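Phosphoserine phosphatase RsbX (Bacillus subtilis, PDB 3W44) dephosphorylates the phosphoserine protein RsbS and so acts as a negative regulator of sigma-B activity in the stress response. Local coordinates at residues A[38-43]-A[151-156]; A[8-13]-A[31-36]. All coordinates share one frame; numbering follows the deposited sequence.

Interaction 1: residues A[38-43]-A[151-156]. With MN (manganese (II) ion), chain C.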
loop_
_atom_site.group_PDB
_atom_site.type_symbol
_atom_site.label_atom_id
_atom_site.label_comp_id
_atom_site.label_asym_id
_atom_site.label_seq_id
_atom_site.Cartn_x
_atom_site.Cartn_y
_atom_site.Cartn_z
ATOM N N LEU A 38 -8.522 -9.105 -5.138
ATOM C CA LEU A 38 -8.135 -8.368 -3.974
ATOM C C LEU A 38 -8.088 -6.901 -4.375
ATOM O O LEU A 38 -7.641 -6.578 -5.472
ATOM C CB LEU A 38 -6.755 -8.815 -3.516
ATOM C CG LEU A 38 -6.106 -7.983 -2.418
ATOM C CD1 LEU A 38 -5.493 -8.926 -1.427
ATOM C CD2 LEU A 38 -5.141 -7.032 -2.989
ATOM N N ILE A 39 -8.522 -6.026 -3.490
ATOM C CA ILE A 39 -8.175 -4.614 -3.566
ATOM C C ILE A 39 -7.472 -4.192 -2.264
ATOM O O ILE A 39 -7.902 -4.596 -1.165
ATOM C CB ILE A 39 -9.376 -3.720 -3.878
ATOM C CG1 ILE A 39 -8.933 -2.263 -3.968
ATOM C CG2 ILE A 39 -10.493 -3.836 -2.809
ATOM C CD1 ILE A 39 -9.529 -1.478 -5.155
ATOM N N CYS A 40 -6.368 -3.446 -2.395
ATOM C CA CYS A 40 -5.822 -2.722 -1.253
ATOM C C CYS A 40 -5.237 -1.319 -1.572
ATOM O O CYS A 40 -4.895 -1.014 -2.691
ATOM C CB CYS A 40 -4.829 -3.577 -0.452
ATOM S SG CYS A 40 -3.342 -3.990 -1.353
ATOM N N ALA A 41 -5.149 -0.477 -0.567
ATOM C CA ALA A 41 -4.632 0.855 -0.785
ATOM C C ALA A 41 -3.897 1.272 0.493
ATOM O O ALA A 41 -4.312 0.949 1.603
ATOM C CB ALA A 41 -5.776 1.801 -1.081
ATOM N N VAL A 42 -2.820 1.997 0.334
ATOM C CA VAL A 42 -2.126 2.577 1.448
ATOM C C VAL A 42 -1.985 4.071 1.149
ATOM O O VAL A 42 -1.530 4.398 0.085
ATOM C CB VAL A 42 -0.731 2.033 1.576
ATOM C CG1 VAL A 42 -0.011 2.856 2.656
ATOM C CG2 VAL A 42 -0.714 0.465 1.821
ATOM N N ALA A 43 -2.360 4.953 2.094
ATOM C CA ALA A 43 -2.277 6.389 1.892
ATOM C C ALA A 43 -1.598 7.011 3.111
ATOM O O ALA A 43 -1.750 6.539 4.214
ATOM C CB ALA A 43 -3.646 6.977 1.688
ATOM N N PHE A 151 5.188 -9.260 -1.942
ATOM C CA PHE A 151 5.231 -7.820 -2.191
ATOM C C PHE A 151 4.991 -7.069 -0.897
ATOM O O PHE A 151 4.435 -7.618 0.072
ATOM C CB PHE A 151 4.205 -7.382 -3.232
ATOM C CG PHE A 151 2.774 -7.533 -2.781
ATOM C CD1 PHE A 151 2.158 -6.541 -2.017
ATOM C CD2 PHE A 151 2.052 -8.682 -3.081
ATOM C CE1 PHE A 151 0.848 -6.658 -1.524
ATOM C CE2 PHE A 151 0.713 -8.835 -2.608
ATOM C CZ PHE A 151 0.111 -7.814 -1.814
ATOM N N ILE A 152 5.389 -5.781 -0.931
ATOM C CA ILE A 152 5.126 -4.845 0.118
ATOM C C ILE A 152 4.715 -3.572 -0.520
ATOM O O ILE A 152 5.245 -3.191 -1.586
ATOM C CB ILE A 152 6.362 -4.595 1.038
ATOM C CG1 ILE A 152 5.972 -3.793 2.291
ATOM C CG2 ILE A 152 7.548 -3.962 0.255
ATOM C CD1 ILE A 152 7.097 -3.727 3.305
ATOM N N ILE A 153 3.729 -2.937 0.131
ATOM C CA ILE A 153 3.409 -1.546 -0.077
ATOM C C ILE A 153 3.609 -0.833 1.250
ATOM O O ILE A 153 3.071 -1.275 2.272
ATOM C CB ILE A 153 1.955 -1.375 -0.552
ATOM C CG1 ILE A 153 1.642 -2.262 -1.780
ATOM C CG2 ILE A 153 1.732 0.033 -0.940
ATOM C CD1 ILE A 153 0.271 -2.093 -2.227
ATOM N N HIS A 154 4.388 0.245 1.291
ATOM C CA HIS A 154 4.629 0.904 2.592
ATOM C C HIS A 154 4.755 2.383 2.461
ATOM O O HIS A 154 5.328 2.847 1.491
ATOM C CB HIS A 154 5.892 0.377 3.310
ATOM C CG HIS A 154 7.160 0.688 2.566
ATOM N ND1 HIS A 154 7.889 1.848 2.767
ATOM C CD2 HIS A 154 7.805 0.015 1.594
ATOM C CE1 HIS A 154 8.933 1.860 1.969
ATOM N NE2 HIS A 154 8.913 0.759 1.253
ATOM N N THR A 155 4.283 3.122 3.467
ATOM C CA THR A 155 4.527 4.523 3.552
ATOM C C THR A 155 6.002 4.841 3.899
ATOM O O THR A 155 6.816 3.940 4.193
ATOM C CB THR A 155 3.608 5.170 4.575
ATOM O OG1 THR A 155 3.830 4.561 5.820
ATOM C CG2 THR A 155 2.159 4.979 4.253
ATOM N N ASP A 156 6.366 6.129 3.823
ATOM C CA ASP A 156 7.755 6.531 3.925
ATOM C C ASP A 156 8.233 6.462 5.357
ATOM O O ASP A 156 9.398 6.643 5.630
ATOM C CB ASP A 156 7.966 7.940 3.369
ATOM C CG ASP A 156 7.072 8.993 4.049
ATOM O OD1 ASP A 156 6.463 8.735 5.112
ATOM O OD2 ASP A 156 6.960 10.114 3.487
HETATM MN MN MN C . 4.896 9.621 6.239
HETATM O O HOH W 1 5.484 11.609 5.140
HETATM O O HOH W 2 3.706 11.190 7.398
HETATM O O HOH W 3 3.573 7.963 7.110
#

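Interaction 2: residues A[8-13]-A[31-36]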
loop_
_atom_site.group_PDB
_atom_site.type_symbol
_atom_site.label_atom_id
_atom_site.label_comp_id
_atom_site.label_asym_id
_atom_site.label_seq_id
_atom_site.Cartn_x
_atom_site.Cartn_y
_atom_site.Cartn_z
ATOM N N GLU A 8 -7.373 -18.841 -0.142
ATOM C CA GLU A 8 -6.752 -19.697 -1.162
ATOM C C GLU A 8 -5.632 -19.016 -1.934
ATOM O O GLU A 8 -4.627 -19.637 -2.204
ATOM C CB GLU A 8 -7.815 -20.171 -2.177
ATOM C CG GLU A 8 -9.216 -20.382 -1.589
ATOM C CD GLU A 8 -10.138 -19.142 -1.704
ATOM O OE1 GLU A 8 -10.259 -18.626 -2.845
ATOM O OE2 GLU A 8 -10.770 -18.703 -0.687
ATOM N N HIS A 9 -5.809 -17.732 -2.248
ATOM C CA HIS A 9 -4.994 -17.014 -3.184
ATOM C C HIS A 9 -3.952 -16.059 -2.647
ATOM O O HIS A 9 -3.038 -15.658 -3.394
ATOM C CB HIS A 9 -5.910 -16.240 -4.083
ATOM C CG HIS A 9 -6.660 -17.117 -5.021
ATOM N ND1 HIS A 9 -8.022 -17.266 -4.961
ATOM C CD2 HIS A 9 -6.225 -17.962 -5.988
ATOM C CE1 HIS A 9 -8.402 -18.143 -5.873
ATOM N NE2 HIS A 9 -7.330 -18.580 -6.504
ATOM N N ILE A 10 -4.083 -15.650 -1.381
ATOM C CA ILE A 10 -3.139 -14.679 -0.840
ATOM C C ILE A 10 -3.103 -14.796 0.653
ATOM O O ILE A 10 -4.142 -14.928 1.271
ATOM C CB ILE A 10 -3.493 -13.243 -1.297
ATOM C CG1 ILE A 10 -2.338 -12.285 -1.023
ATOM C CG2 ILE A 10 -4.823 -12.738 -0.702
ATOM C CD1 ILE A 10 -2.503 -10.967 -1.731
ATOM N N GLN A 11 -1.916 -14.818 1.233
ATOM C CA GLN A 11 -1.739 -14.542 2.640
ATOM C C GLN A 11 -1.273 -13.100 2.778
ATOM O O GLN A 11 -0.310 -12.740 2.102
ATOM C CB GLN A 11 -0.688 -15.450 3.196
ATOM C CG GLN A 11 -1.063 -16.917 3.153
ATOM C CD GLN A 11 -0.123 -17.731 3.971
ATOM O OE1 GLN A 11 -0.172 -17.772 5.233
ATOM N NE2 GLN A 11 0.778 -18.371 3.270
ATOM N N THR A 12 -1.978 -12.280 3.593
ATOM C CA THR A 12 -1.583 -10.915 3.858
ATOM C C THR A 12 -1.202 -10.581 5.335
ATOM O O THR A 12 -1.647 -11.220 6.271
ATOM C CB THR A 12 -2.646 -9.869 3.339
ATOM O OG1 THR A 12 -3.879 -10.037 4.029
ATOM C CG2 THR A 12 -2.929 -10.077 1.905
ATOM N N LEU A 13 -0.432 -9.509 5.518
ATOM C CA LEU A 13 -0.163 -8.957 6.820
ATOM C C LEU A 13 -0.137 -7.442 6.697
ATOM O O LEU A 13 0.488 -6.933 5.795
ATOM C CB LEU A 13 1.189 -9.471 7.320
ATOM C CG LEU A 13 1.566 -9.180 8.748
ATOM C CD1 LEU A 13 2.400 -10.267 9.298
ATOM C CD2 LEU A 13 2.283 -7.794 8.901
HETATM N N MSE A 31 -8.074 -2.846 2.743
HETATM C CA MSE A 31 -7.743 -4.215 2.357
HETATM C C MSE A 31 -9.054 -4.908 2.203
HETATM O O MSE A 31 -9.828 -4.916 3.140
HETATM C CB MSE A 31 -6.913 -4.878 3.470
HETATM C CG MSE A 31 -6.783 -6.390 3.390
HETATM SE SE MSE A 31 -5.878 -6.888 1.727
HETATM C CE MSE A 31 -4.072 -6.456 2.243
ATOM N N LYS A 32 -9.339 -5.433 1.019
ATOM C CA LYS A 32 -10.392 -6.434 0.871
ATOM C C LYS A 32 -10.035 -7.492 -0.173
ATOM O O LYS A 32 -9.658 -7.182 -1.272
ATOM C CB LYS A 32 -11.720 -5.772 0.463
ATOM C CG LYS A 32 -13.011 -6.669 0.654
ATOM C CD LYS A 32 -13.900 -6.628 -0.560
ATOM C CE LYS A 32 -14.941 -5.500 -0.480
ATOM N NZ LYS A 32 -15.346 -5.002 -1.879
ATOM N N ALA A 33 -10.184 -8.751 0.187
ATOM C CA ALA A 33 -9.997 -9.861 -0.742
ATOM C C ALA A 33 -11.187 -10.837 -0.624
ATOM O O ALA A 33 -11.723 -11.065 0.448
ATOM C CB ALA A 33 -8.703 -10.569 -0.430
ATOM N N ASP A 34 -11.607 -11.395 -1.739
ATOM C CA ASP A 34 -12.579 -12.473 -1.744
ATOM C C ASP A 34 -11.967 -13.553 -2.636
ATOM O O ASP A 34 -10.775 -13.531 -2.861
ATOM C CB ASP A 34 -13.913 -11.977 -2.285
ATOM C CG ASP A 34 -13.745 -11.158 -3.496
ATOM O OD1 ASP A 34 -13.424 -11.705 -4.536
ATOM O OD2 ASP A 34 -13.882 -9.937 -3.407
ATOM N N ASP A 35 -12.776 -14.469 -3.165
ATOM C CA ASP A 35 -12.238 -15.580 -3.905
ATOM C C ASP A 35 -11.768 -15.207 -5.314
ATOM O O ASP A 35 -10.941 -15.914 -5.877
ATOM C CB ASP A 35 -13.201 -16.776 -3.890
ATOM C CG ASP A 35 -14.648 -16.365 -4.150
ATOM O OD1 ASP A 35 -15.413 -16.265 -3.155
ATOM O OD2 ASP A 35 -15.021 -16.119 -5.338
ATOM N N LYS A 36 -12.221 -14.071 -5.849
ATOM C CA LYS A 36 -11.839 -13.621 -7.202
ATOM C C LYS A 36 -10.753 -12.552 -7.313
ATOM O O LYS A 36 -9.929 -12.559 -8.241
ATOM C CB LYS A 36 -13.098 -13.209 -7.954
ATOM C CG LYS A 36 -13.943 -14.498 -8.321
ATOM C CD LYS A 36 -15.370 -14.210 -8.783
ATOM C CE LYS A 36 -15.459 -14.138 -10.313
ATOM N NZ LYS A 36 -16.861 -13.766 -10.696
#

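Interaction 1: residues A[38-43]-A[151-156]
V42 and I153 pass alongside each other, pointing opposite ways, branch against branch, where two strands of facing sheets run nearly parallel, 16° apart. V42 CG2 lies 3.7 Å from I153 CG2. The two methyl branches of V42 serve different neighbours: with CG1 anti to the backbone N (chi1 172°), that methyl is directed at T155, and CG2 is left for I153. V42 CG1 and T155 CG2 meet at 3.4 Å, tighter than an ordinary methyl contact, the two side chains meeting at a slant. Further back, I153 extends its CD1 to C40 SG at 4.2 Å, a looser touch. The methyl of T155 packs on V42, while its OG1 is hydrogen-bonded to D27 and to the backbone N of T192, so the buried hydroxyl is satisfied. Beside it, H154 ND1 donates to T155 O at 2.7 Å, the oxygen close to the ring plane although the donor stands above the carbonyl plane. The chain then turns into D156. D156 OD1 binds a manganese ion at 2.1 Å, and three waters with carboxylate oxygens of D44 and D189 complete its six ligands. Packing between two beta sheets that ends in aspartates gathered round manganese is characteristic of the PPM (PP2C) phosphatase sandwich and its metal site.

Interaction 2: residues A[8-13]-A[31-36]
T12 and M31, a selenomethionine, reach toward each other tip to tip, T12 CG2 lying 3.8 Å from M31 CE. The chain of M31 is bent at chi2 (62°) and again at chi3 (77°), which brings its terminal methyl to the threonine. Two residues away on each strand, I10 CG2 and A33 CB make a looser apolar touch at 4.5 Å. At the outer end the contact becomes polar: H9 places ND1 3.3 Å from D35 O, the carbonyl oxygen approaching the ring obliquely. The E8 and D35 side chains run alongside each other in the same direction, with E8 OE1 3.6 Å from D35 CB. Their carboxylate planes are 37° apart, and E8 OE1 stays 5.7 Å from D35 OD1, a separation at which the like charges would probably still repel mildly.

In the second shell, T12 OG1 is hydrogen-bonded to E5 O, which would favour the rotation that faces the threonine's methyl to M31. E8 CB lies over one face of the H9 ring, toward its rim, and the ring also stacks with F97, while N7 OD1 accepts hydrogen bonds from the backbone N of both H9 and I10. Beyond A33, D34 OD1 accepts from K36 N at 3.0 Å through its anti lone pair, an Asx turn, and from E37 N as well, in the bend that carries D35. The two segments run antiparallel but belong to different sheets: strand 10-17 lies between strands 2-7 and 191-198, and strand 27-33 is paired with strand 37-45 at the edge of the other sheet.

How the interactions relate
Both contacts join the same two sheets of the sandwich, but at different depths. The centre of interaction 1 is about 1 Å from that of the chain, and its touching residues are all buried; the centre of interaction 2 is about 14 Å from the chain centre, and this contact runs from the interior to the largely exposed bend at 34-36. Their chemistry follows: branched aliphatic packing leads to a metal site in the first, whereas apolar touches in the second give way to histidine and acidic side chains. They are directly coupled through the neighbouring strands 27-33 and 37-45, where I39 O is 2.7 Å from K32 N, a probable hydrogen bond. L38 CD1 continues the hydrophobic layer, lying 3.6 Å from I10 CD1.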